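Local coordinates for 16S rRNA processing protein (PDB 2F1L) that probably acts as an accessory factor in the last step of 30S ribosomal subunit assembly, needed for efficient processing of 16S rRNA, at residues K25-Y30 / K37-T42; R63-V68 / A79-L84. All coordinates share one frame; numbering follows the deposited sequence.

Following the chain from the N terminus, contact 1 comes first: strand 20-27 ends near a corner at Ser28, the short strand 29-30 follows, and after a turn strand 35-40 returns antiparallel so that 37-42 lies against 25-30, closing a loop of six residues. Only then does contact 2 open, where 79-84 comes back beside 63-68 and closes the hairpin of strands 61-73 and 76-81, with ten residues between the two segments. The contacts are therefore in series, neither nesting nor crossing. They do not touch, but the pairing of strand 35-40 with strand 76-81 puts both in the same curled antiparallel sheet of the N-terminal domain. Their centres lie about 13 Å apart.

Contact 1. Residues K25-Y30 / K37-T42; sequences KIVSVY and KVYSFT
Val27 meets Tyr39 where the contact is closely packed. Val27 CG1 reaches Tyr39 CD2 at 3.8 Å, while CG2, held in the crowded position between its own backbone N and carbonyl carbon, stands over the centre of the ring; a compact branched residue can cover a flat face in this way. On the face bearing Ile26 and Val38, Ile26 CG1 packs on Val38 CG2 at 3.9 Å. These branched aliphatic residues suit an interior to which Ile98 contributes, touching both. Lys25 and Tyr39 form a hydrogen-bonded pair, each N donating to the other's O at 2.9 Å. Their polar ends are engaged by the second subunit: Lys25 NZ makes a salt bridge with its Glu159, and Tyr39 OH hydrogen-bonds to the terminal carboxylate of its Phe187, whose ring also stacks with that of Tyr39.

Lys37 is loose only at its end. Its CD still touches Val27 CG2 (4.0 Å) and Ser28 CB (4.1 Å); beyond it the chain, bent at chi3 (-139°), leads away from strand 25-27, a course suited to a long, flexible side chain at the partly exposed margin.

Lys37 O takes a nearly straight bond from Val27 N (2.9 Å, 173°) and a weak one from Ser28 N (3.5 Å), while Lys37 N donates to Ser28 O from above the carbonyl plane. Two residues thus face one: a classic beta bulge, placed where the chain turns its corner in this curled antiparallel sheet.

Contact 2. Residues R63-V68 / A79-L84; sequences RQAELV and AKLKGL
Glu66 and Val68 pair with Lys82 and Lys80 through two backbone hydrogen bonds, Lys82 N to Glu66 O and Val68 N to Lys80 O, both 2.8 Å. They flank the non-hydrogen-bonded pair Leu67 and Leu81. A water adds a bridge beyond them, accepting from Glu66 N (2.9 Å) and donating to Lys82 O.

Apolar contacts gather on the face bearing the two leucines. Leu67 CG lies anti to the backbone N (chi1 177°), and CD1 beyond it touches Ala79 CB at 3.9 Å, a small methyl that permits the approach. Leu81 CD2 touches Leu67 CD1 and its CD1 touches Ala65 CB, both at 4.2 Å. At the exposed margin, Val68 CG2 rests on Lys82 CB (3.9 Å).

Among the charged groups, Glu66 OE2 and Lys82 NZ stay 4.8 Å apart, so they form no salt bridge, though a weak electrostatic attraction is possible. Lys80 NZ forms a salt bridge with Asp85, donates to Leu84 O (3.2 Å) from above the carbonyl plane and makes a weak bond to Leu81 O. Leu84 N to Leu81 O (3.1 Å) closes a type II turn, whose positive phi at Gly83 (72°) suits a residue without a side chain.

Around this hairpin, strand 53-58 borders strand 61-73, its Trp54 packing against both Leu67 and Leu81, while strand 35-40 borders strand 76-81 and touches Ala79 through Val36.

Contact 1. Residues K25-Y30 / K37-T42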
ATOM      1  N   LYS A  25      11.648  11.267   0.241  1.00 32.42           N
ATOM      2  CA  LYS A  25      11.705  12.699   0.051  1.00 30.27           C
ATOM      3  C   LYS A  25      11.856  13.414   1.358  1.00 33.17           C
ATOM      4  O   LYS A  25      11.161  13.082   2.317  1.00 34.48           O
ATOM      5  CB  LYS A  25      10.442  13.165  -0.628  1.00 31.35           C
ATOM      6  CG  LYS A  25      10.452  14.677  -0.883  1.00 39.44           C
ATOM      7  CD  LYS A  25       9.544  15.065  -2.023  1.00 32.06           C
ATOM      8  CE  LYS A  25       9.771  16.503  -2.463  1.00 27.60           C
ATOM      9  NZ  LYS A  25       8.863  16.848  -3.584  1.00 23.58           N
ATOM     10  N   ILE A  26      12.737  14.424   1.372  1.00 32.43           N
ATOM     11  CA  ILE A  26      12.969  15.267   2.541  1.00 29.53           C
ATOM     12  C   ILE A  26      11.948  16.376   2.577  1.00 30.79           C
ATOM     13  O   ILE A  26      11.854  17.185   1.662  1.00 30.58           O
ATOM     14  CB  ILE A  26      14.401  15.868   2.535  1.00 29.86           C
ATOM     15  CG1 ILE A  26      15.461  14.772   2.460  1.00 29.55           C
ATOM     16  CG2 ILE A  26      14.671  16.675   3.782  1.00 34.22           C
ATOM     17  CD1 ILE A  26      16.920  15.303   2.570  1.00 29.61           C
ATOM     18  N   VAL A  27      11.159  16.431   3.643  1.00 35.12           N
ATOM     19  CA  VAL A  27       9.986  17.326   3.659  1.00 33.12           C
ATOM     20  C   VAL A  27       9.946  18.337   4.771  1.00 32.43           C
ATOM     21  O   VAL A  27       9.147  19.261   4.739  1.00 34.83           O
ATOM     22  CB  VAL A  27       8.691  16.526   3.735  1.00 34.00           C
ATOM     23  CG1 VAL A  27       8.506  15.735   2.470  1.00 37.78           C
ATOM     24  CG2 VAL A  27       8.697  15.592   4.965  1.00 40.58           C
ATOM     25  N   SER A  28      10.801  18.189   5.760  1.00 30.99           N
ATOM     26  CA  SER A  28      10.830  19.149   6.823  1.00 30.80           C
ATOM     27  C   SER A  28      12.046  18.870   7.685  1.00 31.80           C
ATOM     28  O   SER A  28      12.890  18.059   7.320  1.00 32.94           O
ATOM     29  CB  SER A  28       9.570  18.933   7.679  1.00 32.32           C
ATOM     30  OG  SER A  28       9.472  19.939   8.666  1.00 32.74           O
ATOM     31  N   VAL A  29      12.092  19.483   8.861  1.00 32.29           N
ATOM     32  CA  VAL A  29      13.162  19.243   9.790  1.00 34.29           C
ATOM     33  C   VAL A  29      12.599  18.445  10.915  1.00 34.48           C
ATOM     34  O   VAL A  29      11.429  18.399  11.051  1.00 35.49           O
ATOM     35  CB  VAL A  29      13.786  20.533  10.317  1.00 35.27           C
ATOM     36  CG1 VAL A  29      14.499  21.273   9.157  1.00 34.32           C
ATOM     37  CG2 VAL A  29      12.741  21.404  10.998  1.00 34.10           C
ATOM     38  N   TYR A  30      13.453  17.773  11.687  1.00 37.02           N
ATOM     39  CA  TYR A  30      13.017  17.060  12.870  1.00 35.88           C
ATOM     40  C   TYR A  30      13.963  17.438  13.973  1.00 33.02           C
ATOM     41  O   TYR A  30      15.161  17.173  13.894  1.00 27.79           O
ATOM     42  CB  TYR A  30      13.079  15.565  12.626  1.00 38.14           C
ATOM     43  CG  TYR A  30      12.499  14.787  13.754  1.00 37.97           C
ATOM     44  CD1 TYR A  30      11.145  14.592  13.835  1.00 38.85           C
ATOM     45  CD2 TYR A  30      13.305  14.257  14.753  1.00 39.91           C
ATOM     46  CE1 TYR A  30      10.585  13.898  14.880  1.00 41.46           C
ATOM     47  CE2 TYR A  30      12.752  13.564  15.825  1.00 33.71           C
ATOM     48  CZ  TYR A  30      11.382  13.395  15.878  1.00 38.47           C
ATOM     49  OH  TYR A  30      10.782  12.695  16.912  1.00 44.88           O
ATOM     50  N   LYS A  37      13.146  15.362   8.381  1.00 33.70           N
ATOM     51  CA  LYS A  37      11.982  14.513   8.342  1.00 33.87           C
ATOM     52  C   LYS A  37      11.808  14.092   6.881  1.00 31.39           C
ATOM     53  O   LYS A  37      11.930  14.889   5.964  1.00 31.30           O
ATOM     54  CB  LYS A  37      10.782  15.276   8.847  1.00 36.23           C
ATOM     55  CG  LYS A  37       9.553  14.438   9.145  1.00 36.18           C
ATOM     56  CD  LYS A  37       8.300  15.265   8.947  1.00 43.51           C
ATOM     57  CE  LYS A  37       7.208  15.044   9.998  1.00 51.08           C
ATOM     58  NZ  LYS A  37       5.949  15.563   9.387  1.00 52.60           N
ATOM     59  N   VAL A  38      11.554  12.812   6.708  1.00 31.66           N
ATOM     60  CA  VAL A  38      11.687  12.131   5.441  1.00 33.84           C
ATOM     61  C   VAL A  38      10.499  11.197   5.280  1.00 33.71           C
ATOM     62  O   VAL A  38      10.161  10.455   6.196  1.00 33.58           O
ATOM     63  CB  VAL A  38      13.015  11.330   5.425  1.00 35.17           C
ATOM     64  CG1 VAL A  38      13.024  10.300   4.349  1.00 42.47           C
ATOM     65  CG2 VAL A  38      14.187  12.285   5.208  1.00 35.62           C
ATOM     66  N   TYR A  39       9.833  11.270   4.134  1.00 32.92           N
ATOM     67  CA  TYR A  39       8.893  10.241   3.788  1.00 33.53           C
ATOM     68  C   TYR A  39       9.693   9.149   3.058  1.00 32.62           C
ATOM     69  O   TYR A  39      10.615   9.455   2.279  1.00 31.74           O
ATOM     70  CB  TYR A  39       7.771  10.782   2.895  1.00 36.60           C
ATOM     71  CG  TYR A  39       6.756  11.718   3.539  1.00 36.38           C
ATOM     72  CD1 TYR A  39       6.284  11.509   4.809  1.00 42.91           C
ATOM     73  CD2 TYR A  39       6.201  12.765   2.810  1.00 44.75           C
ATOM     74  CE1 TYR A  39       5.308  12.344   5.364  1.00 44.97           C
ATOM     75  CE2 TYR A  39       5.236  13.596   3.349  1.00 47.63           C
ATOM     76  CZ  TYR A  39       4.798  13.388   4.634  1.00 48.49           C
ATOM     77  OH  TYR A  39       3.850  14.224   5.201  1.00 40.28           O
ATOM     78  N   SER A  40       9.373   7.883   3.320  1.00 30.91           N
ATOM     79  CA  SER A  40      10.059   6.780   2.635  1.00 30.21           C
ATOM     80  C   SER A  40       9.159   6.103   1.627  1.00 27.90           C
ATOM     81  O   SER A  40       8.014   5.875   1.920  1.00 32.08           O
ATOM     82  CB  SER A  40      10.506   5.737   3.634  1.00 28.66           C
ATOM     83  OG  SER A  40      10.871   4.555   2.968  1.00 22.15           O
ATOM     84  N   PHE A  41       9.694   5.744   0.471  1.00 27.32           N
ATOM     85  CA  PHE A  41       8.931   5.064  -0.582  1.00 27.64           C
ATOM     86  C   PHE A  41       9.341   3.594  -0.775  1.00 27.11           C
ATOM     87  O   PHE A  41       8.945   2.908  -1.775  1.00 29.33           O
ATOM     88  CB  PHE A  41       9.090   5.844  -1.910  1.00 29.01           C
ATOM     89  CG  PHE A  41       8.734   7.313  -1.808  1.00 23.61           C
ATOM     90  CD1 PHE A  41       7.677   7.736  -1.005  1.00 32.00           C
ATOM     91  CD2 PHE A  41       9.420   8.262  -2.552  1.00 34.10           C
ATOM     92  CE1 PHE A  41       7.363   9.086  -0.890  1.00 29.70           C
ATOM     93  CE2 PHE A  41       9.118   9.627  -2.446  1.00 25.25           C
ATOM     94  CZ  PHE A  41       8.082  10.032  -1.626  1.00 32.19           C
ATOM     95  N   THR A  42      10.134   3.112   0.164  1.00 25.04           N
ATOM     96  CA  THR A  42      10.690   1.771   0.108  1.00 25.72           C
ATOM     97  C   THR A  42       9.732   0.753   0.751  1.00 26.72           C
ATOM     98  O   THR A  42       8.843   1.110   1.505  1.00 22.40           O
ATOM     99  CB  THR A  42      12.048   1.698   0.840  1.00 25.66           C
ATOM    100  OG1 THR A  42      11.887   2.006   2.250  1.00 27.49           O
ATOM    101  CG2 THR A  42      13.014   2.697   0.234  1.00 29.52           C
TER

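Contact 2. Residues R63-V68 / A79-L84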
ATOM      1  N   ARG A  63      22.633  16.857  -6.033  1.00 42.47           N
ATOM      2  CA  ARG A  63      23.460  17.079  -4.831  1.00 40.62           C
ATOM      3  C   ARG A  63      23.568  15.776  -4.021  1.00 38.78           C
ATOM      4  O   ARG A  63      22.642  14.968  -4.026  1.00 41.81           O
ATOM      5  CB  ARG A  63      22.851  18.213  -3.999  1.00 38.36           C
ATOM      6  CG  ARG A  63      23.274  18.232  -2.558  1.00 40.84           C
ATOM      7  CD  ARG A  63      22.603  19.362  -1.773  1.00 43.97           C
ATOM      8  NE  ARG A  63      23.478  19.762  -0.673  1.00 55.07           N
ATOM      9  CZ  ARG A  63      23.354  20.869   0.056  1.00 54.52           C
ATOM     10  NH1 ARG A  63      22.363  21.741  -0.137  1.00 59.01           N
ATOM     11  NH2 ARG A  63      24.238  21.093   1.009  1.00 52.08           N
ATOM     12  N   GLN A  64      24.692  15.583  -3.339  1.00 36.76           N
ATOM     13  CA  GLN A  64      25.041  14.314  -2.693  1.00 35.65           C
ATOM     14  C   GLN A  64      24.995  14.443  -1.204  1.00 35.04           C
ATOM     15  O   GLN A  64      25.418  15.449  -0.684  1.00 36.88           O
ATOM     16  CB  GLN A  64      26.465  13.904  -3.065  1.00 34.80           C
ATOM     17  CG  GLN A  64      26.664  13.615  -4.540  1.00 39.69           C
ATOM     18  CD  GLN A  64      25.706  12.540  -5.050  1.00 50.24           C
ATOM     19  OE1 GLN A  64      25.408  11.564  -4.338  1.00 55.03           O
ATOM     20  NE2 GLN A  64      25.199  12.723  -6.274  1.00 49.19           N
ATOM     21  N   ALA A  65      24.495  13.421  -0.515  1.00 34.27           N
ATOM     22  CA  ALA A  65      24.461  13.422   0.941  1.00 32.67           C
ATOM     23  C   ALA A  65      24.712  12.027   1.496  1.00 33.33           C
ATOM     24  O   ALA A  65      24.435  11.034   0.825  1.00 32.98           O
ATOM     25  CB  ALA A  65      23.154  13.936   1.413  1.00 32.24           C
ATOM     26  N   GLU A  66      25.268  11.972   2.712  1.00 34.96           N
ATOM     27  CA  GLU A  66      25.549  10.711   3.420  1.00 36.47           C
ATOM     28  C   GLU A  66      24.697  10.569   4.661  1.00 34.96           C
ATOM     29  O   GLU A  66      24.718  11.430   5.536  1.00 37.51           O
ATOM     30  CB  GLU A  66      27.011  10.628   3.855  1.00 34.84           C
ATOM     31  CG  GLU A  66      27.950  10.603   2.673  1.00 47.80           C
ATOM     32  CD  GLU A  66      29.181   9.735   2.889  1.00 54.23           C
ATOM     33  OE1 GLU A  66      29.090   8.468   2.830  1.00 58.51           O
ATOM     34  OE2 GLU A  66      30.236  10.355   3.094  1.00 51.58           O
ATOM     35  N   LEU A  67      23.987   9.457   4.738  1.00 32.76           N
ATOM     36  CA  LEU A  67      23.140   9.106   5.869  1.00 31.55           C
ATOM     37  C   LEU A  67      24.010   8.530   6.959  1.00 30.44           C
ATOM     38  O   LEU A  67      24.628   7.484   6.778  1.00 30.86           O
ATOM     39  CB  LEU A  67      22.133   8.032   5.433  1.00 30.58           C
ATOM     40  CG  LEU A  67      21.208   7.514   6.537  1.00 35.17           C
ATOM     41  CD1 LEU A  67      20.293   8.603   6.953  1.00 31.36           C
ATOM     42  CD2 LEU A  67      20.393   6.315   6.079  1.00 35.24           C
ATOM     43  N   VAL A  68      24.051   9.199   8.100  1.00 30.81           N
ATOM     44  CA  VAL A  68      24.776   8.700   9.259  1.00 28.91           C
ATOM     45  C   VAL A  68      23.922   7.684   9.970  1.00 31.11           C
ATOM     46  O   VAL A  68      24.349   6.603  10.194  1.00 33.25           O
ATOM     47  CB  VAL A  68      25.102   9.816  10.245  1.00 29.13           C
ATOM     48  CG1 VAL A  68      25.745   9.229  11.519  1.00 26.92           C
ATOM     49  CG2 VAL A  68      26.025  10.831   9.567  1.00 26.52           C
ATOM     50  N   ALA A  79      16.237  11.445   9.881  1.00 30.45           N
ATOM     51  CA  ALA A  79      17.503  11.067   9.306  1.00 30.95           C
ATOM     52  C   ALA A  79      18.551  12.099   9.682  1.00 30.23           C
ATOM     53  O   ALA A  79      18.266  13.288   9.642  1.00 28.16           O
ATOM     54  CB  ALA A  79      17.365  11.014   7.826  1.00 34.19           C
ATOM     55  N   LYS A  80      19.733  11.615  10.068  1.00 31.62           N
ATOM     56  CA  LYS A  80      20.879  12.447  10.371  1.00 33.10           C
ATOM     57  C   LYS A  80      21.840  12.324   9.206  1.00 31.98           C
ATOM     58  O   LYS A  80      22.317  11.233   8.912  1.00 31.78           O
ATOM     59  CB  LYS A  80      21.549  11.998  11.682  1.00 34.27           C
ATOM     60  CG  LYS A  80      22.768  12.850  12.153  1.00 35.30           C
ATOM     61  CD  LYS A  80      22.352  14.231  12.702  1.00 46.28           C
ATOM     62  CE  LYS A  80      23.551  15.145  13.082  1.00 42.78           C
ATOM     63  NZ  LYS A  80      24.549  15.168  11.995  1.00 40.62           N
ATOM     64  N   LEU A  81      22.109  13.448   8.541  1.00 32.71           N
ATOM     65  CA  LEU A  81      23.052  13.496   7.419  1.00 31.31           C
ATOM     66  C   LEU A  81      24.400  14.062   7.867  1.00 34.01           C
ATOM     67  O   LEU A  81      24.474  14.942   8.735  1.00 33.37           O
ATOM     68  CB  LEU A  81      22.492  14.325   6.272  1.00 30.42           C
ATOM     69  CG  LEU A  81      21.057  13.990   5.851  1.00 34.32           C
ATOM     70  CD1 LEU A  81      20.678  14.875   4.706  1.00 31.04           C
ATOM     71  CD2 LEU A  81      20.911  12.538   5.473  1.00 34.01           C
ATOM     72  N   LYS A  82      25.471  13.557   7.253  1.00 36.54           N
ATOM     73  CA  LYS A  82      26.812  13.879   7.710  1.00 37.68           C
ATOM     74  C   LYS A  82      27.026  15.357   7.515  1.00 36.83           C
ATOM     75  O   LYS A  82      26.714  15.888   6.467  1.00 35.75           O
ATOM     76  CB  LYS A  82      27.886  13.068   6.975  1.00 37.96           C
ATOM     77  CG  LYS A  82      29.258  13.270   7.575  1.00 39.73           C
ATOM     78  CD  LYS A  82      30.292  12.305   7.044  1.00 39.30           C
ATOM     79  CE  LYS A  82      31.641  12.685   7.591  1.00 41.54           C
ATOM     80  NZ  LYS A  82      32.730  12.186   6.713  1.00 48.99           N
ATOM     81  N   GLY A  83      27.507  16.016   8.561  1.00 37.65           N
ATOM     82  CA  GLY A  83      27.823  17.442   8.516  1.00 36.58           C
ATOM     83  C   GLY A  83      26.639  18.395   8.481  1.00 35.29           C
ATOM     84  O   GLY A  83      26.821  19.585   8.225  1.00 36.99           O
ATOM     85  N   LEU A  84      25.440  17.886   8.740  1.00 33.53           N
ATOM     86  CA  LEU A  84      24.237  18.721   8.854  1.00 33.62           C
ATOM     87  C   LEU A  84      23.846  18.708  10.335  1.00 34.38           C
ATOM     88  O   LEU A  84      23.181  17.785  10.813  1.00 36.79           O
ATOM     89  CB  LEU A  84      23.123  18.165   7.942  1.00 33.30           C
ATOM     90  CG  LEU A  84      21.772  18.854   7.872  1.00 31.55           C
ATOM     91  CD1 LEU A  84      21.952  20.283   7.468  1.00 39.49           C
ATOM     92  CD2 LEU A  84      20.877  18.193   6.883  1.00 30.77           C
TER
HETATM   93  O   HOH W   1      25.918  14.488   3.967  1.00 61.83           O